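Local coordinates for protein Tubulin/ftsz, gtpase (Methanosaeta thermophila, PDB 3ZID) that binds and probably hydrolyses GTP as a tubulin-like protein of the archaeal cytoskeleton and is probably involved in controlling cell shape, at residues A[79-83]-A[158-162]; A[97-103]-A[128-132]; A[270-276]-A[300-306]. All coordinates share one frame. Residues are numbered along the deposited sequence.

Contact 1 of 3, residues A[79-83]-A[158-162]; sequences RSKGK and FCLRE
Helical turns 79-83 and 158-162, at the start of helix 79-98 and within helix 150-165, run at 40° with axes 13.4 Å apart. The nearest CA atoms, Arg79 and Cys159, are 8.8 Å apart, so long side chains span the gap. Lys83 is almost fully extended (chi1 m, chi2 to chi4 t) and puts NZ 2.7 Å from Glu162 OE2, a salt bridge that is also a hydrogen bond. Arg79 starts m, t but bends at chi3 (22°) and chi4 (90°), so that NH2 forms a salt bridge with the same Glu162 OE2 at 2.8 Å. Glu162 is extended (m, t). One face of the guanidinium lies over Phe158 C and Cys159 CB (Arg79 NH1 to Cys159 CB 3.8 Å), while the Phe158 ring turns away. Arg79 NH1 also hydrogen-bonds Ser118 of helix 117-131, and Lys83 packs on Ser119 and Leu123 of that helix. Two cations thus share one carboxylate oxygen, a salt-bridge network near the nucleotide site that joins the helices by charge rather than by close packing.

Contact 2 of 3, residues A[97-103]-A[128-132]; sequences IEKRGDF and LKKRY
This mixed apolar and polar contact joins the C-terminal ends of helices 79-98 and 117-131 of the GTPase domain, centred on Tyr132. The chain leaves the first helix through a type I turn from Glu98 to Gly101 (phi/psi 95/-156), then extends through Phe103. Nearest CA pairs are Glu98 and Arg131 (9.0 Å), Phe103 and Tyr132 (7.3 Å). Tyr132, first to leave helical angles after 117-131, points its m side chain (chi2 -79°) into this bend. Its OH donates to Gly101 O at 3.1 Å, and its ring face receives the edge of Phe103 in an offset edge-to-face pair (centroids 5.9 Å apart, planes at 61°). Ile97 CG2 lies 4.1 Å from Tyr132 CE2, and Ile97 CD1 4.0 Å from Leu128 CD2. Outside, Glu98 OE2 salt-bridges Arg131 NE (3.4 Å); a water bridges them, 2.9 Å from OE2 and 2.6 Å from NE. Arg131's strongest polar partner is Glu127, salt-bridged to NH1. Beneath, Ile97 and Phe103 rest on strands 3-9 and 42-49, Leu128 on 3-9 and 136-143.

Contact 3 of 3, residues A[270-276]-A[300-306]; sequences AGRAMIV and IGHVFKG
Ile300, the loop residue that opens 300-306, lies beside the start of strand 270-276: its CG1 is 4.3 Å from Ala270 CB and its CG2 4.0 Å from Ala273 CB. Gly301 then kinks the chain (phi/psi -46/-55), and a CB here would clash with Gly271 O. From His302 onward the chain is a strand parallel to 270-276, the short axes 4.5 Å apart and crossing at -16°. His302 pairs with Arg272, CA to CA 4.8 Å; its N donates to Gly271 O at 3.2 Å, and its O accepts Ala273 N at 2.9 Å. Val303, opposite Ala273, presents CG1 to Ile275 CG1 at 3.8 Å on the face turned to helix 286-296, where it meets Ile293. Phe304, opposite Met274, repeats the pattern: N to Ala273 O 2.8 Å, O to Ile275 N 2.8 Å. Its ring, with chi1 m, lies on the face with Arg272, Met274 and His302 and packs on helix 219-225, whose Thr223 O accepts Arg272 NH1. Lys305, opposite Ile275, starts p and reaches Thr290 and Ile293 of helix 286-296. Gly306, opposite Val276, donates N to Ile275 O at 2.9 Å, and the pairing continues to Ile277. The helix between the strands makes this a beta-alpha-beta unit. Strand 315-322 runs antiparallel along the other edge of 270-279; 302-309 is an outermost strand of the four-stranded mixed sheet within this chain. Five backbone hydrogen bonds, supported by CA-H...O contacts such as Lys305 CA to Ile275 O at 3.1 Å, set the pairing, while the side chains bind it to helices on both faces.

In the fold
Contacts 1 and 2 both belong to the GTPase domain and use helix 79-98, contact 1 at its N-terminal end and contact 2 at its C-terminal end and the turn there; their centres are 23 Å apart and their nearest atoms about 9 Å. Helix 117-131 also links them, since it packs on Lys83 and Cys159 in contact 1 and carries Leu128 and Arg131 of contact 2. Contact 1 is the one near the nucleotide: the Arg79 side chain is about 8 Å from bound GDP and about 4 Å from GTP-binding Gly115. Contact 3 belongs to the separate mixed sheet, with its centre 32 Å from that of contact 1 and 29 Å from that of contact 2.

Contact 1 of 3, residues A[79-83]-A[158-162]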
# COMPACT_ATOMS: atom_id res chain seq x y z
N ARG A 79 1.42 12.54 13.45
CA ARG A 79 2.20 12.75 12.23
C ARG A 79 3.17 13.92 12.35
O ARG A 79 4.24 13.90 11.73
CB ARG A 79 1.28 12.90 11.02
CG ARG A 79 0.59 11.56 10.71
CD ARG A 79 -0.36 11.61 9.52
NE ARG A 79 -0.11 12.70 8.57
CZ ARG A 79 0.70 12.63 7.52
NH1 ARG A 79 1.38 11.52 7.27
NH2 ARG A 79 0.83 13.67 6.72
N SER A 80 2.83 14.93 13.15
CA SER A 80 3.74 16.06 13.34
C SER A 80 5.02 15.58 14.00
O SER A 80 6.12 15.93 13.55
CB SER A 80 3.10 17.17 14.20
OG SER A 80 2.30 18.04 13.42
N LYS A 81 4.88 14.77 15.03
CA LYS A 81 6.05 14.23 15.71
C LYS A 81 6.80 13.28 14.79
O LYS A 81 8.04 13.23 14.78
CB LYS A 81 5.64 13.52 17.00
CG LYS A 81 5.28 14.51 18.10
CD LYS A 81 5.52 13.91 19.47
CE LYS A 81 5.90 15.00 20.47
NZ LYS A 81 6.14 14.47 21.84
N GLY A 82 6.05 12.56 13.97
CA GLY A 82 6.65 11.68 13.00
C GLY A 82 7.55 12.45 12.06
O GLY A 82 8.69 12.06 11.82
N LYS A 83 7.02 13.54 11.52
CA LYS A 83 7.79 14.37 10.59
C LYS A 83 9.04 14.92 11.25
O LYS A 83 10.11 14.92 10.64
CB LYS A 83 6.91 15.49 10.04
CG LYS A 83 5.83 14.99 9.12
CD LYS A 83 4.89 16.11 8.72
CE LYS A 83 3.88 15.62 7.71
NZ LYS A 83 2.87 16.68 7.39
N PHE A 158 -4.57 12.95 5.07
CA PHE A 158 -3.40 13.81 4.83
C PHE A 158 -2.19 13.07 4.27
O PHE A 158 -1.38 13.65 3.53
CB PHE A 158 -3.03 14.58 6.07
CG PHE A 158 -4.07 15.58 6.47
CD1 PHE A 158 -4.34 16.67 5.66
CD2 PHE A 158 -4.76 15.44 7.65
CE1 PHE A 158 -5.30 17.60 6.01
CE2 PHE A 158 -5.71 16.36 8.02
CZ PHE A 158 -5.98 17.45 7.21
N CYS A 159 -2.03 11.82 4.67
CA CYS A 159 -0.92 11.02 4.15
C CYS A 159 -1.09 10.79 2.65
O CYS A 159 -0.14 10.97 1.87
CB CYS A 159 -0.83 9.68 4.86
SG CYS A 159 0.49 8.64 4.18
N LEU A 160 -2.28 10.38 2.25
CA LEU A 160 -2.55 10.14 0.83
C LEU A 160 -2.31 11.39 -0.01
O LEU A 160 -1.79 11.31 -1.14
CB LEU A 160 -3.97 9.60 0.62
CG LEU A 160 -4.19 8.15 1.07
CD1 LEU A 160 -5.68 7.82 1.16
CD2 LEU A 160 -3.46 7.19 0.11
N ARG A 161 -2.68 12.55 0.53
CA ARG A 161 -2.39 13.82 -0.14
C ARG A 161 -0.91 14.03 -0.36
O ARG A 161 -0.48 14.35 -1.47
CB ARG A 161 -2.99 15.00 0.62
CG ARG A 161 -4.49 15.12 0.44
CD ARG A 161 -5.12 16.10 1.43
NE ARG A 161 -4.72 17.49 1.20
CZ ARG A 161 -5.32 18.54 1.75
NH1 ARG A 161 -6.36 18.35 2.55
NH2 ARG A 161 -4.90 19.76 1.49
N GLU A 162 -0.11 13.84 0.69
CA GLU A 162 1.34 14.00 0.55
C GLU A 162 1.98 13.03 -0.44
O GLU A 162 2.92 13.41 -1.14
CB GLU A 162 2.04 13.89 1.89
CG GLU A 162 1.79 15.06 2.81
CD GLU A 162 2.33 14.81 4.20
OE1 GLU A 162 3.07 13.82 4.39
OE2 GLU A 162 2.04 15.62 5.10

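Contact 2 of 3, residues A[97-103]-A[128-132]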
# COMPACT_ATOMS: atom_id res chain seq x y z
N ILE A 97 20.40 3.34 3.54
CA ILE A 97 19.98 2.98 2.19
C ILE A 97 21.15 3.04 1.21
O ILE A 97 21.39 2.10 0.46
CB ILE A 97 18.84 3.89 1.72
CG1 ILE A 97 17.60 3.62 2.57
CG2 ILE A 97 18.59 3.72 0.24
CD1 ILE A 97 16.56 4.69 2.50
N GLU A 98 21.88 4.15 1.24
CA GLU A 98 23.00 4.35 0.31
C GLU A 98 24.12 3.32 0.47
O GLU A 98 24.82 3.01 -0.49
CB GLU A 98 23.54 5.78 0.40
CG GLU A 98 22.59 6.79 -0.24
CD GLU A 98 22.85 8.21 0.20
OE1 GLU A 98 23.71 8.43 1.09
OE2 GLU A 98 22.20 9.13 -0.35
N LYS A 99 24.26 2.76 1.67
CA LYS A 99 25.25 1.71 1.91
C LYS A 99 25.02 0.47 1.05
O LYS A 99 25.93 -0.32 0.84
CB LYS A 99 25.20 1.25 3.37
CG LYS A 99 25.67 2.28 4.39
CD LYS A 99 25.69 1.67 5.79
CE LYS A 99 26.23 2.66 6.81
NZ LYS A 99 26.31 2.06 8.17
N ARG A 100 23.80 0.32 0.54
CA ARG A 100 23.43 -0.89 -0.19
C ARG A 100 23.48 -0.73 -1.70
O ARG A 100 23.05 -1.61 -2.43
CB ARG A 100 22.07 -1.39 0.27
CG ARG A 100 22.00 -1.49 1.76
CD ARG A 100 20.89 -2.39 2.25
NE ARG A 100 20.93 -2.48 3.70
CZ ARG A 100 20.40 -3.47 4.40
NH1 ARG A 100 19.78 -4.47 3.78
NH2 ARG A 100 20.49 -3.46 5.73
N GLY A 101 24.00 0.40 -2.17
CA GLY A 101 24.26 0.55 -3.59
C GLY A 101 23.18 1.23 -4.39
O GLY A 101 22.40 2.03 -3.87
N ASP A 102 23.16 0.95 -5.69
CA ASP A 102 22.18 1.54 -6.58
C ASP A 102 20.97 0.65 -6.71
O ASP A 102 21.07 -0.56 -6.52
CB ASP A 102 22.76 1.80 -7.98
CG ASP A 102 23.49 3.12 -8.08
OD1 ASP A 102 23.19 4.03 -7.28
OD2 ASP A 102 24.35 3.24 -8.97
N PHE A 103 19.83 1.26 -7.00
CA PHE A 103 18.58 0.53 -7.18
C PHE A 103 17.84 1.06 -8.38
O PHE A 103 17.84 2.26 -8.64
CB PHE A 103 17.71 0.66 -5.95
CG PHE A 103 18.36 0.13 -4.73
CD1 PHE A 103 18.48 -1.24 -4.54
CD2 PHE A 103 18.91 0.99 -3.80
CE1 PHE A 103 19.11 -1.75 -3.43
CE2 PHE A 103 19.53 0.50 -2.69
CZ PHE A 103 19.64 -0.87 -2.50
N LEU A 128 14.53 10.18 -1.78
CA LEU A 128 14.96 9.08 -2.65
C LEU A 128 14.93 9.46 -4.13
O LEU A 128 15.82 9.07 -4.91
CB LEU A 128 14.11 7.82 -2.41
CG LEU A 128 14.33 7.11 -1.06
CD1 LEU A 128 13.28 6.04 -0.83
CD2 LEU A 128 15.75 6.54 -0.97
N LYS A 129 13.90 10.21 -4.53
CA LYS A 129 13.75 10.63 -5.92
C LYS A 129 14.91 11.51 -6.35
O LYS A 129 15.32 11.47 -7.50
CB LYS A 129 12.44 11.37 -6.16
CG LYS A 129 11.21 10.49 -6.25
CD LYS A 129 10.00 11.35 -6.50
CE LYS A 129 10.13 12.09 -7.81
NZ LYS A 129 9.33 13.35 -7.81
N LYS A 130 15.41 12.33 -5.42
CA LYS A 130 16.60 13.15 -5.67
C LYS A 130 17.84 12.29 -5.89
O LYS A 130 18.63 12.57 -6.77
CB LYS A 130 16.89 14.07 -4.49
CG LYS A 130 15.87 15.13 -4.22
CD LYS A 130 16.33 15.91 -2.98
CE LYS A 130 15.23 16.72 -2.38
NZ LYS A 130 15.67 17.30 -1.08
N ARG A 131 18.00 11.25 -5.08
CA ARG A 131 19.23 10.46 -5.07
C ARG A 131 19.25 9.38 -6.15
O ARG A 131 20.31 9.06 -6.68
CB ARG A 131 19.44 9.84 -3.69
CG ARG A 131 19.94 10.84 -2.67
CD ARG A 131 19.50 10.47 -1.26
NE ARG A 131 19.81 11.52 -0.29
CZ ARG A 131 19.10 12.63 -0.13
NH1 ARG A 131 18.04 12.86 -0.89
NH2 ARG A 131 19.45 13.52 0.79
N TYR A 132 18.08 8.87 -6.49
CA TYR A 132 17.95 7.81 -7.49
C TYR A 132 17.01 8.28 -8.58
O TYR A 132 15.88 7.80 -8.67
CB TYR A 132 17.38 6.55 -6.84
CG TYR A 132 18.25 5.96 -5.74
CD1 TYR A 132 19.37 5.19 -6.05
CD2 TYR A 132 17.94 6.16 -4.41
CE1 TYR A 132 20.16 4.64 -5.05
CE2 TYR A 132 18.73 5.62 -3.40
CZ TYR A 132 19.84 4.86 -3.72
OH TYR A 132 20.62 4.33 -2.72
O HOH W 1 21.72 11.32 1.49

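Contact 3 of 3, residues A[270-276]-A[300-306]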
# COMPACT_ATOMS: atom_id res chain seq x y z
N ALA A 270 -10.72 1.51 -14.00
CA ALA A 270 -9.32 1.28 -14.34
C ALA A 270 -9.02 1.81 -15.74
O ALA A 270 -9.69 1.42 -16.69
CB ALA A 270 -8.97 -0.22 -14.25
N GLY A 271 -8.05 2.71 -15.84
CA GLY A 271 -7.63 3.25 -17.13
C GLY A 271 -6.55 2.46 -17.84
O GLY A 271 -6.56 2.36 -19.07
N ARG A 272 -5.60 1.92 -17.08
CA ARG A 272 -4.49 1.13 -17.61
C ARG A 272 -4.28 -0.12 -16.78
O ARG A 272 -4.58 -0.15 -15.59
CB ARG A 272 -3.19 1.94 -17.65
CG ARG A 272 -3.24 3.12 -18.60
CD ARG A 272 -2.08 4.08 -18.41
NE ARG A 272 -2.31 5.32 -19.16
CZ ARG A 272 -1.42 6.29 -19.32
NH1 ARG A 272 -0.22 6.20 -18.78
NH2 ARG A 272 -1.75 7.37 -20.02
N ALA A 273 -3.76 -1.16 -17.43
CA ALA A 273 -3.42 -2.40 -16.73
C ALA A 273 -2.23 -3.13 -17.35
O ALA A 273 -1.93 -2.99 -18.54
CB ALA A 273 -4.63 -3.31 -16.65
N MET A 274 -1.51 -3.87 -16.51
CA MET A 274 -0.51 -4.82 -16.95
C MET A 274 -0.98 -6.19 -16.44
O MET A 274 -1.22 -6.36 -15.24
CB MET A 274 0.87 -4.48 -16.38
CG MET A 274 2.02 -5.38 -16.89
SD MET A 274 3.64 -4.83 -16.28
CE MET A 274 3.45 -5.05 -14.52
N ILE A 275 -1.20 -7.13 -17.35
CA ILE A 275 -1.61 -8.48 -16.97
C ILE A 275 -0.46 -9.46 -17.21
O ILE A 275 0.04 -9.55 -18.32
CB ILE A 275 -2.85 -8.95 -17.79
CG1 ILE A 275 -3.98 -7.92 -17.77
CG2 ILE A 275 -3.33 -10.31 -17.31
CD1 ILE A 275 -4.58 -7.68 -16.43
N VAL A 276 -0.03 -10.17 -16.17
CA VAL A 276 1.04 -11.13 -16.29
C VAL A 276 0.48 -12.52 -16.05
O VAL A 276 -0.16 -12.76 -15.03
CB VAL A 276 2.18 -10.88 -15.26
CG1 VAL A 276 3.33 -11.90 -15.45
CG2 VAL A 276 2.71 -9.48 -15.38
N ILE A 300 -10.98 -1.41 -20.11
CA ILE A 300 -9.69 -0.84 -19.72
C ILE A 300 -8.97 -0.25 -20.93
O ILE A 300 -8.59 -0.98 -21.84
CB ILE A 300 -8.80 -1.89 -19.03
CG1 ILE A 300 -9.50 -2.50 -17.83
CG2 ILE A 300 -7.46 -1.27 -18.63
CD1 ILE A 300 -8.68 -3.57 -17.14
N GLY A 301 -8.73 1.06 -20.92
CA GLY A 301 -8.07 1.73 -22.03
C GLY A 301 -6.80 1.16 -22.66
O GLY A 301 -6.75 0.93 -23.87
N HIS A 302 -5.78 0.92 -21.85
CA HIS A 302 -4.51 0.38 -22.33
C HIS A 302 -4.09 -0.83 -21.50
O HIS A 302 -3.95 -0.74 -20.29
CB HIS A 302 -3.42 1.45 -22.21
CG HIS A 302 -3.75 2.74 -22.90
ND1 HIS A 302 -3.86 2.85 -24.27
CD2 HIS A 302 -4.01 3.97 -22.40
CE1 HIS A 302 -4.16 4.10 -24.59
NE2 HIS A 302 -4.27 4.79 -23.47
N VAL A 303 -3.93 -1.98 -22.14
CA VAL A 303 -3.52 -3.18 -21.42
C VAL A 303 -2.22 -3.74 -21.98
O VAL A 303 -2.10 -3.97 -23.17
CB VAL A 303 -4.59 -4.28 -21.52
CG1 VAL A 303 -4.15 -5.50 -20.71
CG2 VAL A 303 -5.94 -3.74 -21.05
N PHE A 304 -1.24 -3.92 -21.10
CA PHE A 304 0.02 -4.58 -21.47
C PHE A 304 -0.02 -5.98 -20.92
O PHE A 304 -0.67 -6.24 -19.90
CB PHE A 304 1.22 -3.87 -20.85
CG PHE A 304 1.36 -2.45 -21.26
CD1 PHE A 304 1.96 -2.13 -22.46
CD2 PHE A 304 0.87 -1.44 -20.46
CE1 PHE A 304 2.09 -0.82 -22.84
CE2 PHE A 304 0.99 -0.13 -20.84
CZ PHE A 304 1.60 0.19 -22.03
N LYS A 305 0.64 -6.90 -21.59
CA LYS A 305 0.62 -8.28 -21.14
C LYS A 305 2.00 -8.85 -21.13
O LYS A 305 2.87 -8.42 -21.89
CB LYS A 305 -0.31 -9.12 -22.01
CG LYS A 305 0.28 -9.49 -23.35
CD LYS A 305 -0.77 -10.20 -24.18
CE LYS A 305 -0.15 -10.88 -25.38
NZ LYS A 305 0.79 -11.93 -24.91
N GLY A 306 2.21 -9.79 -20.22
CA GLY A 306 3.46 -10.50 -20.12
C GLY A 306 3.16 -11.97 -19.86
O GLY A 306 2.25 -12.30 -19.12